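Local coordinates for inositol-1,4,5-trisphosphate 5-phosphatase 1 (Schizosaccharomyces pombe, PDB 1I9Z), which removes the 5-phosphate from soluble and lipid inositol phosphates, such as phosphatidylinositol 4,5-bisphosphate, through the catalytic domain present here, and acts in membrane trafficking and signalling, at residues 226-229 / 230-233; 192-195 / 196-200; 182-185 / 186-190. All blocks are in the same frame, centred on the assembly; numbering follows the deposited sequence.

Contact 1. Residues 226-229 / 230-233; sequences GKLS and YLFE
The two aromatic residues, Y230 and F232, meet the start of their own helix, at K227 and L228, through their CB atoms, while their rings lead away from it. Y230 CB lies 3.7 Å from K227 O, and F232 CB is 3.5 Å from L228 O. In both, CG anti to the backbone N (chi1 171° in Y230) carries the ring off the turn; the Y230 ring meets that of Y234 and its side chain touches L214, while F232 touches I255. L231 behaves differently. Its CG stands 3.5 Å from K227 O, and its CD1 approaches L228 CD2 at 4.4 Å, a loose apolar contact one turn apart. The buried L231 side chain also reaches V219, C222 and I223 of helix 216-224, joining the two helices. Evidence for a true first helical turn comes from the backbone. L231 N donates to K227 O at 3.2 Å, and F232 N donates to L228 O at 2.9 Å, the donor lying close to the line of the C=O bond (C=O...N 160°). The next bond, E233 N to S229 O at 3.3 Å, is weak, its N-H...O angle only 138°. Ahead of the turn, L228 N makes a weak bond to G226 O, which places K227 at the centre of an inverse gamma turn. G226, at positive phi, is the C-prime residue of a Schellman motif closing helix 216-224, and K227 is the N-cap of helix 228-232: a helix-to-helix corner on the surface of this DNase I-like phosphatase domain.

Contact 2. Residues 192-195 / 196-200; sequences RGRS and IFNHD
S195 and N198 hold each other. S195 N donates to N198 OD1 at 3.2 Å and nearly straight (165°), although it comes from above the amide plane, 41° out of it. S195 OG adds a weak bond to the same oxygen and also accepts from F197 N at 3.1 Å. Its chi1 of 80° sets OG between the backbone N and the carbonyl carbon, within reach of F197 N. H199 meets the carbonyl of S195: its CE1 lies 3.2 Å from S195 O, which sits at the ring edge near its plane. The ring's rotation is fixed by ND1, which donates to I196 O at 2.8 Å, and by NE2, hydrogen-bonded to R152. R194 crosses H199 at about a right angle, its CD 3.9 Å from NE2. Further out, R194 NE forms a salt bridge with E131, and a water at the edge of the guanidinium links NH1 to N198 O. I196, packed on C161 and I163, fastens the turn to strand 158-166. The bond from F197 N to S195 OG defines an ST turn, and N198 centres an inverse gamma turn, both in the beta-alpha-beta crossover from helix 174-187 into strand 201-205.

Contact 3. Residues 182-185 / 186-190; sequences RTIA and SGLRF
L188 lies beside I184, one turn on, and points with it toward the sheet. Its CB stands 3.3 Å from I184 O and CG lies farther from that oxygen, at 4.1 Å. At the tip CD2 meets I184 CG2 at 3.2 Å; this is tighter than normal van der Waals contact, and with chi1 at -125°, away from any staggered position, the exact placing of the methyl is doubtful. On the sheet L188 touches A150 and I163, and I184 touches A148 and S165. L188 is the first residue to leave helical geometry at the end of helix 174-187, the helix of the beta-alpha-beta unit between strands 158-166 and 201-205, yet its N still donates to I184 O at 3.0 Å. R182 O is gripped twice: S186 N and S186 OG reach it from opposite faces of its plane, each at 3.0 Å. The hydroxyl gets there because OG is turned beside its own backbone N (chi1 -51°). G187 N donates to T183 O at 2.8 Å. Beyond the helix R189 folds back at chi2, and its NH1 donates to L188 O, which with A185 O also accepts from a bridging water.

Contacts 2 and 3 are successive pieces of one crossover and touch directly: F197 CZ lies 3.8 Å from A185 CB, and S195 CB 3.6 Å from R189 NH1. Contact 1 stands apart, its nearest atoms about 19 Å from either of the others, on a different helix and across the chain's centre from contact 2. Contact 3 is partly buried, with leucine and isoleucine against the sheet. Contacts 1 and 2 are surface contacts, each with a single buried residue, L231 packed on helix 216-224 and I196 on strand 158-166. Helical backbone bonds dominate contacts 1 and 3, at a helix start and end respectively, whereas contact 2, an irregular loop, relies on side-chain hydrogen bonds.

Contact 1. Residues 226-229 / 230-233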
loop_
_atom_site.group_PDB
_atom_site.type_symbol
_atom_site.label_atom_id
_atom_site.label_comp_id
_atom_site.label_asym_id
_atom_site.label_seq_id
_atom_site.Cartn_x
_atom_site.Cartn_y
_atom_site.Cartn_z
ATOM N N GLY A 226 -13.292 -3.458 -24.589
ATOM C CA GLY A 226 -13.469 -4.077 -23.295
ATOM C C GLY A 226 -12.808 -5.411 -23.106
ATOM O O GLY A 226 -13.190 -6.125 -22.191
ATOM N N LYS A 227 -11.829 -5.757 -23.957
ATOM C CA LYS A 227 -11.162 -7.053 -23.869
ATOM C C LYS A 227 -10.008 -7.013 -22.868
ATOM O O LYS A 227 -8.850 -7.295 -23.224
ATOM C CB LYS A 227 -10.629 -7.440 -25.270
ATOM C CG LYS A 227 -11.725 -7.455 -26.375
ATOM C CD LYS A 227 -12.903 -8.332 -25.954
ATOM C CE LYS A 227 -13.926 -8.602 -27.107
ATOM N NZ LYS A 227 -15.082 -9.482 -26.660
ATOM N N LEU A 228 -10.327 -6.652 -21.619
ATOM C CA LEU A 228 -9.302 -6.532 -20.598
ATOM C C LEU A 228 -8.692 -7.855 -20.184
ATOM O O LEU A 228 -7.484 -7.923 -19.930
ATOM C CB LEU A 228 -9.874 -5.811 -19.364
ATOM C CG LEU A 228 -10.490 -4.460 -19.711
ATOM C CD1 LEU A 228 -10.875 -3.722 -18.438
ATOM C CD2 LEU A 228 -9.464 -3.638 -20.475
ATOM N N SER A 229 -9.513 -8.918 -20.105
ATOM C CA SER A 229 -8.983 -10.254 -19.766
ATOM C C SER A 229 -7.910 -10.675 -20.734
ATOM O O SER A 229 -6.868 -11.231 -20.323
ATOM C CB SER A 229 -10.096 -11.319 -19.811
ATOM O OG SER A 229 -10.873 -11.117 -18.645
ATOM N N TYR A 230 -8.157 -10.447 -22.027
ATOM C CA TYR A 230 -7.149 -10.806 -23.039
ATOM C C TYR A 230 -5.881 -9.992 -22.823
ATOM O O TYR A 230 -4.765 -10.510 -22.860
ATOM C CB TYR A 230 -7.642 -10.523 -24.474
ATOM C CG TYR A 230 -6.572 -10.685 -25.508
ATOM C CD1 TYR A 230 -6.157 -11.934 -25.914
ATOM C CD2 TYR A 230 -5.979 -9.581 -26.106
ATOM C CE1 TYR A 230 -5.189 -12.098 -26.896
ATOM C CE2 TYR A 230 -4.997 -9.735 -27.076
ATOM C CZ TYR A 230 -4.609 -10.999 -27.475
ATOM O OH TYR A 230 -3.647 -11.144 -28.463
ATOM N N LEU A 231 -6.035 -8.702 -22.582
ATOM C CA LEU A 231 -4.824 -7.918 -22.401
ATOM C C LEU A 231 -4.032 -8.324 -21.144
ATOM O O LEU A 231 -2.816 -8.283 -21.163
ATOM C CB LEU A 231 -5.174 -6.421 -22.296
ATOM C CG LEU A 231 -5.714 -5.821 -23.587
ATOM C CD1 LEU A 231 -6.181 -4.348 -23.300
ATOM C CD2 LEU A 231 -4.537 -5.802 -24.721
ATOM N N PHE A 232 -4.723 -8.721 -20.091
ATOM C CA PHE A 232 -4.062 -9.068 -18.850
ATOM C C PHE A 232 -3.184 -10.297 -19.051
ATOM O O PHE A 232 -2.207 -10.512 -18.345
ATOM C CB PHE A 232 -5.109 -9.235 -17.763
ATOM C CG PHE A 232 -4.527 -9.388 -16.374
ATOM C CD1 PHE A 232 -3.977 -8.273 -15.717
ATOM C CD2 PHE A 232 -4.540 -10.631 -15.730
ATOM C CE1 PHE A 232 -3.463 -8.405 -14.438
ATOM C CE2 PHE A 232 -4.019 -10.788 -14.450
ATOM C CZ PHE A 232 -3.486 -9.681 -13.800
ATOM N N GLU A 233 -3.534 -11.133 -20.046
ATOM C CA GLU A 233 -2.705 -12.303 -20.357
ATOM C C GLU A 233 -1.340 -11.867 -20.826
ATOM O O GLU A 233 -0.350 -12.666 -20.794
ATOM C CB GLU A 233 -3.317 -13.152 -21.502
ATOM C CG GLU A 233 -4.537 -13.925 -21.157
ATOM C CD GLU A 233 -5.089 -14.679 -22.422
ATOM O OE1 GLU A 233 -4.293 -15.011 -23.339
ATOM O OE2 GLU A 233 -6.325 -14.937 -22.502
#

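Contact 2. Residues 192-195 / 196-200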
loop_
_atom_site.group_PDB
_atom_site.type_symbol
_atom_site.label_atom_id
_atom_site.label_comp_id
_atom_site.label_asym_id
_atom_site.label_seq_id
_atom_site.Cartn_x
_atom_site.Cartn_y
_atom_site.Cartn_z
ATOM N N ARG A 192 16.632 -0.040 13.747
ATOM C CA ARG A 192 17.153 -1.324 14.234
ATOM C C ARG A 192 17.014 -2.468 13.230
ATOM O O ARG A 192 16.739 -3.619 13.627
ATOM C CB ARG A 192 16.435 -1.738 15.513
ATOM C CG ARG A 192 16.299 -0.603 16.530
ATOM C CD ARG A 192 15.463 -0.994 17.731
ATOM N NE ARG A 192 16.149 -1.971 18.577
ATOM C CZ ARG A 192 15.610 -3.119 18.992
ATOM N NH1 ARG A 192 14.365 -3.438 18.627
ATOM N NH2 ARG A 192 16.307 -3.931 19.789
ATOM N N GLY A 193 17.211 -2.160 11.945
ATOM C CA GLY A 193 17.136 -3.201 10.930
ATOM C C GLY A 193 15.783 -3.835 10.677
ATOM O O GLY A 193 15.732 -4.850 10.024
ATOM N N ARG A 194 14.690 -3.274 11.185
ATOM C CA ARG A 194 13.357 -3.849 10.923
ATOM C C ARG A 194 13.055 -3.858 9.385
ATOM O O ARG A 194 13.224 -2.833 8.732
ATOM C CB ARG A 194 12.300 -2.987 11.630
ATOM C CG ARG A 194 10.894 -3.457 11.440
ATOM C CD ARG A 194 9.874 -2.288 11.643
ATOM N NE ARG A 194 9.882 -1.559 12.940
ATOM C CZ ARG A 194 9.291 -1.965 14.078
ATOM N NH1 ARG A 194 8.636 -3.139 14.136
ATOM N NH2 ARG A 194 9.293 -1.147 15.154
ATOM N N SER A 195 12.598 -4.972 8.833
ATOM C CA SER A 195 12.312 -5.058 7.402
ATOM C C SER A 195 10.852 -4.828 7.100
ATOM O O SER A 195 10.021 -4.733 7.984
ATOM C CB SER A 195 12.684 -6.432 6.837
ATOM O OG SER A 195 11.639 -7.365 7.139
ATOM N N ILE A 196 10.513 -4.764 5.820
ATOM C CA ILE A 196 9.106 -4.538 5.499
ATOM C C ILE A 196 8.227 -5.779 5.783
ATOM O O ILE A 196 6.996 -5.681 6.017
ATOM C CB ILE A 196 8.911 -4.143 3.982
ATOM C CG1 ILE A 196 9.433 -5.237 3.045
ATOM C CG2 ILE A 196 9.575 -2.808 3.676
ATOM C CD1 ILE A 196 8.885 -5.110 1.653
ATOM N N PHE A 197 8.856 -6.955 5.831
ATOM C CA PHE A 197 8.078 -8.171 5.965
ATOM C C PHE A 197 7.629 -8.512 7.349
ATOM O O PHE A 197 6.669 -9.286 7.531
ATOM C CB PHE A 197 8.850 -9.347 5.345
ATOM C CG PHE A 197 9.168 -9.138 3.882
ATOM C CD1 PHE A 197 10.446 -8.742 3.481
ATOM C CD2 PHE A 197 8.166 -9.266 2.919
ATOM C CE1 PHE A 197 10.739 -8.473 2.149
ATOM C CE2 PHE A 197 8.429 -9.004 1.571
ATOM C CZ PHE A 197 9.722 -8.604 1.183
ATOM N N ASN A 198 8.284 -7.884 8.329
ATOM C CA ASN A 198 7.997 -8.097 9.731
ATOM C C ASN A 198 6.730 -7.351 10.169
ATOM O O ASN A 198 6.810 -6.620 11.153
ATOM C CB ASN A 198 9.187 -7.562 10.575
ATOM C CG ASN A 198 10.555 -8.246 10.249
ATOM O OD1 ASN A 198 11.656 -7.590 10.334
ATOM N ND2 ASN A 198 10.511 -9.554 9.929
ATOM N N HIS A 199 5.600 -7.520 9.453
ATOM C CA HIS A 199 4.323 -6.886 9.723
ATOM C C HIS A 199 3.145 -7.810 9.426
ATOM O O HIS A 199 3.236 -8.641 8.514
ATOM C CB HIS A 199 4.157 -5.652 8.812
ATOM C CG HIS A 199 5.180 -4.587 9.083
ATOM N ND1 HIS A 199 6.419 -4.562 8.488
ATOM C CD2 HIS A 199 5.192 -3.615 10.020
ATOM C CE1 HIS A 199 7.167 -3.625 9.059
ATOM N NE2 HIS A 199 6.444 -3.041 9.999
ATOM N N ASP A 200 2.043 -7.613 10.133
ATOM C CA ASP A 200 0.801 -8.361 9.852
ATOM C C ASP A 200 0.245 -8.015 8.467
ATOM O O ASP A 200 -0.223 -8.906 7.734
ATOM C CB ASP A 200 -0.240 -8.033 10.911
ATOM C CG ASP A 200 0.256 -8.424 12.281
ATOM O OD1 ASP A 200 0.430 -9.649 12.501
ATOM O OD2 ASP A 200 0.578 -7.539 13.092
HETATM O O HOH W 1 8.463 -5.091 12.515
#

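Contact 3. Residues 182-185 / 186-190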
loop_
_atom_site.group_PDB
_atom_site.type_symbol
_atom_site.label_atom_id
_atom_site.label_comp_id
_atom_site.label_asym_id
_atom_site.label_seq_id
_atom_site.Cartn_x
_atom_site.Cartn_y
_atom_site.Cartn_z
ATOM N N ARG A 182 13.620 -6.560 -5.979
ATOM C CA ARG A 182 14.511 -7.232 -5.043
ATOM C C ARG A 182 15.362 -6.257 -4.253
ATOM O O ARG A 182 15.596 -6.474 -3.066
ATOM C CB ARG A 182 15.428 -8.207 -5.784
ATOM C CG ARG A 182 14.643 -9.339 -6.460
ATOM C CD ARG A 182 15.677 -10.397 -6.985
ATOM N NE ARG A 182 15.660 -10.541 -8.430
ATOM C CZ ARG A 182 16.271 -9.723 -9.258
ATOM N NH1 ARG A 182 16.936 -8.706 -8.772
ATOM N NH2 ARG A 182 16.248 -9.901 -10.543
ATOM N N THR A 183 15.818 -5.205 -4.925
ATOM C CA THR A 183 16.675 -4.157 -4.344
ATOM C C THR A 183 15.950 -3.463 -3.218
ATOM O O THR A 183 16.501 -3.222 -2.124
ATOM C CB THR A 183 17.087 -3.144 -5.443
ATOM O OG1 THR A 183 17.904 -3.805 -6.423
ATOM C CG2 THR A 183 17.937 -1.943 -4.857
ATOM N N ILE A 184 14.683 -3.144 -3.456
ATOM C CA ILE A 184 13.894 -2.480 -2.440
ATOM C C ILE A 184 13.480 -3.399 -1.322
ATOM O O ILE A 184 13.488 -3.019 -0.140
ATOM C CB ILE A 184 12.618 -1.822 -3.088
ATOM C CG1 ILE A 184 13.042 -0.735 -4.054
ATOM C CG2 ILE A 184 11.646 -1.370 -1.961
ATOM C CD1 ILE A 184 11.893 -0.281 -5.071
ATOM N N ALA A 185 13.059 -4.617 -1.644
ATOM C CA ALA A 185 12.608 -5.545 -0.586
ATOM C C ALA A 185 13.795 -5.877 0.361
ATOM O O ALA A 185 13.626 -6.029 1.575
ATOM C CB ALA A 185 12.069 -6.808 -1.227
ATOM N N SER A 186 14.997 -5.995 -0.193
ATOM C CA SER A 186 16.168 -6.258 0.674
ATOM C C SER A 186 16.712 -4.964 1.277
ATOM O O SER A 186 17.264 -4.953 2.381
ATOM C CB SER A 186 17.327 -6.871 -0.120
ATOM O OG SER A 186 16.889 -7.999 -0.874
ATOM N N GLY A 187 16.564 -3.856 0.568
ATOM C CA GLY A 187 17.175 -2.621 1.060
ATOM C C GLY A 187 16.427 -1.715 2.010
ATOM O O GLY A 187 17.046 -0.909 2.719
ATOM N N LEU A 188 15.107 -1.794 2.014
ATOM C CA LEU A 188 14.332 -0.926 2.886
ATOM C C LEU A 188 14.485 -1.427 4.329
ATOM O O LEU A 188 14.200 -2.600 4.630
ATOM C CB LEU A 188 12.879 -0.983 2.443
ATOM C CG LEU A 188 11.883 0.100 2.037
ATOM C CD1 LEU A 188 12.503 1.427 1.513
ATOM C CD2 LEU A 188 10.924 -0.570 1.056
ATOM N N ARG A 189 14.956 -0.570 5.215
ATOM C CA ARG A 189 15.121 -0.984 6.607
ATOM C C ARG A 189 14.711 0.167 7.475
ATOM O O ARG A 189 15.137 1.281 7.221
ATOM C CB ARG A 189 16.578 -1.280 6.882
ATOM C CG ARG A 189 16.994 -2.601 6.271
ATOM C CD ARG A 189 16.618 -3.708 7.243
ATOM N NE ARG A 189 17.161 -4.980 6.780
ATOM C CZ ARG A 189 16.666 -5.640 5.741
ATOM N NH1 ARG A 189 15.621 -5.157 5.086
ATOM N NH2 ARG A 189 17.236 -6.757 5.335
ATOM N N PHE A 190 13.869 -0.099 8.466
ATOM C CA PHE A 190 13.443 0.992 9.362
ATOM C C PHE A 190 14.396 1.026 10.554
ATOM O O PHE A 190 15.547 0.678 10.384
ATOM C CB PHE A 190 12.028 0.774 9.819
ATOM C CG PHE A 190 11.018 0.710 8.685
ATOM C CD1 PHE A 190 10.612 -0.520 8.203
ATOM C CD2 PHE A 190 10.428 1.848 8.181
ATOM C CE1 PHE A 190 9.585 -0.634 7.224
ATOM C CE2 PHE A 190 9.417 1.757 7.206
ATOM C CZ PHE A 190 9.002 0.487 6.744
HETATM O O HOH W 2 12.747 -4.727 3.922
#